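Local coordinates for protein tryptophan decarboxylase 1 (Oryza sativa subsp. japonica, PDB 6KHO) that decarboxylates L-tryptophan to tryptamine and 5-hydroxy-L-tryptophan to serotonin with the help of pyridoxal 5'-phosphate, working as a homodimer, at residues 134-139 and 382-387; 142-146 and 389-394. All blocks are in the same frame, centred on the assembly; numbering follows the deposited sequence.

Overall arrangement
Interactions 1 and 2 are successive parts of one seam between helix 133-149 and the long helix 386-420. Their centres lie about 11 Å apart. Both belong to the pyridoxal-phosphate-dependent decarboxylase domain of this group II enzyme. Along the chain the order is 134-139, 142-146, 382-387, 389-394, so both contacts close over some 240 intervening residues, which include all seven strands of the mixed sheet. Interaction 1 joins the first helix to the loop after the cofactor-binding Val-380 and Gly-381 and to the first turn of helix 386-420. Interaction 2 continues as helix against helix. Met-138 of the first touches Trp-390 of the second. Both contacts also reach the second subunit, so the seam runs from next to the cofactor-binding residues along the dimer interface.

Interaction 1: 134-139 and 382-387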
loop_
_atom_site.group_PDB
_atom_site.type_symbol
_atom_site.label_atom_id
_atom_site.label_comp_id
_atom_site.label_asym_id
_atom_site.label_seq_id
_atom_site.Cartn_x
_atom_site.Cartn_y
_atom_site.Cartn_z
ATOM N N ALA A 134 9.510 -14.575 10.162
ATOM C CA ALA A 134 10.568 -14.131 9.257
ATOM C C ALA A 134 10.213 -12.822 8.556
ATOM O O ALA A 134 11.089 -11.992 8.321
ATOM C CB ALA A 134 10.859 -15.228 8.210
ATOM N N ALA A 135 8.937 -12.617 8.210
ATOM C CA ALA A 135 8.573 -11.409 7.467
ATOM C C ALA A 135 8.784 -10.158 8.305
ATOM O O ALA A 135 9.261 -9.129 7.801
ATOM C CB ALA A 135 7.117 -11.495 6.998
ATOM N N THR A 136 8.436 -10.227 9.587
ATOM C CA THR A 136 8.600 -9.074 10.461
ATOM C C THR A 136 10.052 -8.901 10.882
ATOM O O THR A 136 10.573 -7.782 10.871
ATOM C CB THR A 136 7.684 -9.233 11.673
ATOM O OG1 THR A 136 6.318 -9.078 11.243
ATOM C CG2 THR A 136 8.034 -8.213 12.784
ATOM N N GLU A 137 10.729 -10.001 11.226
ATOM C CA GLU A 137 12.118 -9.885 11.655
ATOM C C GLU A 137 13.029 -9.463 10.509
ATOM O O GLU A 137 14.007 -8.751 10.742
ATOM C CB GLU A 137 12.586 -11.205 12.273
ATOM C CG GLU A 137 11.773 -11.550 13.528
ATOM C CD GLU A 137 12.551 -12.320 14.596
ATOM O OE1 GLU A 137 13.784 -12.487 14.474
ATOM O OE2 GLU A 137 11.902 -12.768 15.561
ATOM N N MET A 138 12.746 -9.893 9.278
ATOM C CA MET A 138 13.564 -9.421 8.163
ATOM C C MET A 138 13.288 -7.960 7.852
ATOM O O MET A 138 14.194 -7.227 7.441
ATOM C CB MET A 138 13.330 -10.261 6.914
ATOM C CG MET A 138 14.151 -9.768 5.714
ATOM S SD MET A 138 14.626 -11.089 4.574
ATOM C CE MET A 138 16.118 -11.696 5.405
ATOM N N GLU A 139 12.038 -7.527 7.984
ATOM C CA GLU A 139 11.763 -6.106 7.815
ATOM C C GLU A 139 12.546 -5.284 8.829
ATOM O O GLU A 139 13.150 -4.259 8.483
ATOM C CB GLU A 139 10.269 -5.836 7.945
ATOM C CG GLU A 139 9.912 -4.363 7.775
ATOM C CD GLU A 139 8.460 -4.162 7.369
ATOM O OE1 GLU A 139 7.875 -5.079 6.727
ATOM O OE2 GLU A 139 7.898 -3.099 7.722
ATOM N N ARG A 382 -0.368 -6.769 5.245
ATOM C CA ARG A 382 0.803 -6.168 4.615
ATOM C C ARG A 382 1.624 -7.257 3.936
ATOM O O ARG A 382 1.696 -8.383 4.435
ATOM C CB ARG A 382 1.673 -5.413 5.639
ATOM C CG ARG A 382 2.127 -6.258 6.847
ATOM C CD ARG A 382 2.420 -5.392 8.084
ATOM N NE ARG A 382 3.131 -4.170 7.727
ATOM C CZ ARG A 382 4.440 -4.112 7.504
ATOM N NH1 ARG A 382 5.179 -5.212 7.624
ATOM N NH2 ARG A 382 5.009 -2.962 7.174
ATOM N N ARG A 383 2.233 -6.897 2.801
ATOM C CA ARG A 383 3.170 -7.726 2.056
ATOM C C ARG A 383 4.505 -7.836 2.788
ATOM O O ARG A 383 4.862 -7.006 3.624
ATOM C CB ARG A 383 3.455 -7.130 0.668
ATOM C CG ARG A 383 2.368 -7.316 -0.361
ATOM C CD ARG A 383 2.772 -6.652 -1.692
ATOM N NE ARG A 383 4.070 -7.126 -2.174
ATOM C CZ ARG A 383 4.245 -8.199 -2.930
ATOM N NH1 ARG A 383 3.200 -8.942 -3.315
ATOM N NH2 ARG A 383 5.472 -8.528 -3.311
ATOM N N PHE A 384 5.261 -8.868 2.416
ATOM C CA PHE A 384 6.640 -9.086 2.859
ATOM C C PHE A 384 7.582 -8.192 2.038
ATOM O O PHE A 384 8.337 -8.647 1.178
ATOM C CB PHE A 384 6.960 -10.571 2.702
ATOM C CG PHE A 384 8.280 -11.011 3.291
ATOM C CD1 PHE A 384 9.123 -10.122 3.950
ATOM C CD2 PHE A 384 8.674 -12.334 3.163
ATOM C CE1 PHE A 384 10.329 -10.552 4.475
ATOM C CE2 PHE A 384 9.878 -12.774 3.684
ATOM C CZ PHE A 384 10.709 -11.884 4.333
ATOM N N ARG A 385 7.517 -6.879 2.311
ATOM C CA ARG A 385 8.355 -5.916 1.591
ATOM C C ARG A 385 9.800 -5.936 2.041
ATOM O O ARG A 385 10.670 -5.468 1.303
ATOM C CB ARG A 385 7.851 -4.481 1.764
ATOM C CG ARG A 385 6.445 -4.246 1.296
ATOM C CD ARG A 385 6.154 -2.753 1.024
ATOM N NE ARG A 385 5.119 -2.756 0.010
ATOM C CZ ARG A 385 3.822 -2.710 0.277
ATOM N NH1 ARG A 385 3.419 -2.555 1.537
ATOM N NH2 ARG A 385 2.939 -2.796 -0.725
ATOM N N GLY A 386 10.071 -6.435 3.245
ATOM C CA GLY A 386 11.445 -6.482 3.714
ATOM C C GLY A 386 12.340 -7.332 2.838
ATOM O O GLY A 386 13.540 -7.076 2.750
ATOM N N LEU A 387 11.767 -8.329 2.153
ATOM C CA LEU A 387 12.586 -9.287 1.422
ATOM C C LEU A 387 13.359 -8.609 0.295
ATOM O O LEU A 387 14.576 -8.801 0.164
ATOM C CB LEU A 387 11.708 -10.424 0.888
ATOM C CG LEU A 387 12.463 -11.580 0.223
ATOM C CD1 LEU A 387 13.434 -12.224 1.206
ATOM C CD2 LEU A 387 11.490 -12.623 -0.310
HETATM O O HOH W 1 8.324 -7.272 5.507
HETATM O O HOH W 2 5.095 -7.916 8.760
HETATM O O HOH W 3 6.061 -4.679 4.528
#
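This contact packs a helix against the loop and first turn of another helix, within the cofactor-binding domain of a group II decarboxylase. Residues 134-139 belong to helix 133-149. Residues 382-387 lead from the cofactor-binding Val-380 and Gly-381 into helix 386-420.

The charged part is a two-pronged salt bridge. Arg-382 NH1 donates to Glu-139 OE1 at 2.8 Å, and Arg-382 NH2 donates to Glu-139 OE2 at 2.9 Å. The carboxylate meets the edge of the guanidinium, near its plane. Both residues are buried, so the charges answer each other inside the protein. Gln-377 also binds Arg-382 NE, and the backbone N of Ile-171 on strand 168-172 binds Glu-139 OE2.

The apolar part centres on Phe-384, the middle residue of an inverse gamma turn. Ala-135 lies over one ring face in a CH-pi contact, with its CA 3.8 Å from the ring centroid. Met-138 CB sits at the ring edge, 3.9 Å from Phe-384 CE1. Met-138 SD makes an oblique Met-aromatic contact with the ring and lies 3.7 Å from Leu-387 CD1. Gly-386 lets the backbones close in, with its CA 4.1 Å from Glu-139 CA. A CB on Gly-386 would clash there.

Ala-134 packs on Tyr-61 of the second subunit, and the Glu-137 carboxylate accepts hydrogen bonds from the backbone N of Gly-60 and Leu-62 there.

Waters fill the remaining gap. One joins Thr-136 OG1 to Arg-382 NH1, and another joins Glu-139 OE1 to Arg-383 O. A third donates to Ala-135 O at 3.1 Å and to Glu-139 OE1 at 2.5 Å, and accepts from Gly-386 N at 3.0 Å.

Interaction 2: 142-146 and 389-394; sequences ALDWL and LWMVMR
Trp-145 lays its indole beside Met-393 and Trp-390, in a helix-helix packing of the decarboxylase domain. Both segments are regular alpha-helix. Their axes approach to 9.8 Å and cross at +43°, running in broadly the same direction. Within these segments the backbones are closest at Ala-142, whose CA is 5.2 Å from Trp-390 CA. Further on they diverge, with 8.1 Å between the CA atoms of Trp-145 and Met-393.

Large side chains fill the widening gap. Trp-145 is m (chi2 15°) and Trp-390 is t (chi2 76°). Their rings meet obliquely, with planes at 48°. Met-393 takes m, t, m and puts its SD 3.7 Å from Trp-145 CB and its CE 3.5 Å from Ala-142 O. Leu-389 (t, p) sends CD2 to 4.2 Å from Ala-142 CB.

The second subunit borders this contact: Trp-145 NE1 hydrogen-bonds to Arg-67 O, and Arg-394 NE forms a salt bridge with Glu-83 OE1, both of the second subunit. Trp-145 CH2 lies 3.4 Å from Trp-390 NE1.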
loop_
_atom_site.group_PDB
_atom_site.type_symbol
_atom_site.label_atom_id
_atom_site.label_comp_id
_atom_site.label_asym_id
_atom_site.label_seq_id
_atom_site.Cartn_x
_atom_site.Cartn_y
_atom_site.Cartn_z
ATOM N N ALA A 142 16.265 -5.362 7.724
ATOM C CA ALA A 142 16.524 -4.501 6.571
ATOM C C ALA A 142 16.500 -3.029 6.970
ATOM O O ALA A 142 17.338 -2.240 6.522
ATOM C CB ALA A 142 15.500 -4.763 5.457
ATOM N N LEU A 143 15.548 -2.642 7.814
ATOM C CA LEU A 143 15.507 -1.256 8.275
ATOM C C LEU A 143 16.774 -0.896 9.039
ATOM O O LEU A 143 17.331 0.196 8.866
ATOM C CB LEU A 143 14.280 -1.036 9.154
ATOM C CG LEU A 143 12.953 -0.952 8.403
ATOM C CD1 LEU A 143 11.798 -1.240 9.350
ATOM C CD2 LEU A 143 12.823 0.433 7.738
ATOM N N ASP A 144 17.227 -1.800 9.902
ATOM C CA ASP A 144 18.441 -1.565 10.674
ATOM C C ASP A 144 19.663 -1.441 9.772
ATOM O O ASP A 144 20.498 -0.551 9.969
ATOM C CB ASP A 144 18.625 -2.694 11.681
ATOM C CG ASP A 144 19.590 -2.327 12.774
ATOM O OD1 ASP A 144 20.809 -2.546 12.599
ATOM O OD2 ASP A 144 19.125 -1.789 13.791
ATOM N N TRP A 145 19.802 -2.346 8.793
ATOM C CA TRP A 145 20.912 -2.253 7.850
ATOM C C TRP A 145 20.905 -0.916 7.122
ATOM O O TRP A 145 21.953 -0.282 6.965
ATOM C CB TRP A 145 20.844 -3.381 6.817
ATOM C CG TRP A 145 21.304 -4.735 7.257
ATOM C CD1 TRP A 145 21.519 -5.182 8.535
ATOM C CD2 TRP A 145 21.585 -5.843 6.391
ATOM N NE1 TRP A 145 21.920 -6.503 8.507
ATOM C CE2 TRP A 145 21.971 -6.926 7.203
ATOM C CE3 TRP A 145 21.553 -6.015 5.003
ATOM C CZ2 TRP A 145 22.321 -8.172 6.667
ATOM C CZ3 TRP A 145 21.903 -7.243 4.474
ATOM C CH2 TRP A 145 22.278 -8.309 5.306
ATOM N N LEU A 146 19.740 -0.502 6.615
ATOM C CA LEU A 146 19.653 0.779 5.906
ATOM C C LEU A 146 19.975 1.952 6.833
ATOM O O LEU A 146 20.650 2.913 6.429
ATOM C CB LEU A 146 18.256 0.948 5.301
ATOM C CG LEU A 146 17.980 2.296 4.612
ATOM C CD1 LEU A 146 18.968 2.543 3.456
ATOM C CD2 LEU A 146 16.535 2.335 4.107
ATOM N N LEU A 389 14.138 -5.460 -0.137
ATOM C CA LEU A 389 15.119 -4.497 0.360
ATOM C C LEU A 389 16.360 -5.204 0.909
ATOM O O LEU A 389 17.493 -4.784 0.640
ATOM C CB LEU A 389 14.485 -3.608 1.431
ATOM C CG LEU A 389 15.373 -2.463 1.907
ATOM C CD1 LEU A 389 15.956 -1.686 0.722
ATOM C CD2 LEU A 389 14.600 -1.535 2.874
ATOM N N TRP A 390 16.164 -6.284 1.671
ATOM C CA TRP A 390 17.304 -7.074 2.144
ATOM C C TRP A 390 18.074 -7.690 0.976
ATOM O O TRP A 390 19.310 -7.684 0.960
ATOM C CB TRP A 390 16.821 -8.158 3.109
ATOM C CG TRP A 390 17.854 -9.207 3.407
ATOM C CD1 TRP A 390 18.935 -9.085 4.235
ATOM C CD2 TRP A 390 17.912 -10.536 2.861
ATOM N NE1 TRP A 390 19.666 -10.254 4.232
ATOM C CE2 TRP A 390 19.062 -11.159 3.396
ATOM C CE3 TRP A 390 17.114 -11.250 1.957
ATOM C CZ2 TRP A 390 19.420 -12.474 3.081
ATOM C CZ3 TRP A 390 17.465 -12.570 1.650
ATOM C CH2 TRP A 390 18.615 -13.163 2.212
ATOM N N MET A 391 17.363 -8.201 -0.028
ATOM C CA MET A 391 18.050 -8.840 -1.152
ATOM C C MET A 391 18.926 -7.853 -1.916
ATOM O O MET A 391 19.999 -8.218 -2.413
ATOM C CB MET A 391 17.033 -9.473 -2.084
ATOM C CG MET A 391 16.534 -10.811 -1.586
ATOM S SD MET A 391 15.884 -11.775 -2.961
ATOM C CE MET A 391 15.563 -13.322 -2.117
ATOM N N VAL A 392 18.476 -6.606 -2.040
ATOM C CA VAL A 392 19.279 -5.588 -2.716
ATOM C C VAL A 392 20.572 -5.337 -1.942
ATOM O O VAL A 392 21.671 -5.350 -2.515
ATOM C CB VAL A 392 18.459 -4.292 -2.892
ATOM C CG1 VAL A 392 19.377 -3.111 -3.197
ATOM C CG2 VAL A 392 17.422 -4.477 -3.991
ATOM N N MET A 393 20.460 -5.103 -0.632
ATOM C CA MET A 393 21.649 -4.846 0.178
ATOM C C MET A 393 22.535 -6.084 0.286
ATOM O O MET A 393 23.766 -5.978 0.206
ATOM C CB MET A 393 21.251 -4.364 1.577
ATOM C CG MET A 393 20.797 -2.903 1.640
ATOM S SD MET A 393 20.259 -2.364 3.289
ATOM C CE MET A 393 18.826 -3.418 3.570
ATOM N N ARG A 394 21.931 -7.265 0.472
ATOM C CA ARG A 394 22.714 -8.488 0.654
ATOM C C ARG A 394 23.463 -8.873 -0.618
ATOM O O ARG A 394 24.597 -9.359 -0.552
ATOM C CB ARG A 394 21.811 -9.645 1.104
ATOM C CG ARG A 394 22.538 -11.001 1.319
ATOM C CD ARG A 394 23.620 -10.819 2.383
ATOM N NE ARG A 394 24.259 -12.052 2.850
ATOM C CZ ARG A 394 25.545 -12.322 2.676
ATOM N NH1 ARG A 394 26.303 -11.467 2.009
ATOM N NH2 ARG A 394 26.069 -13.447 3.148
#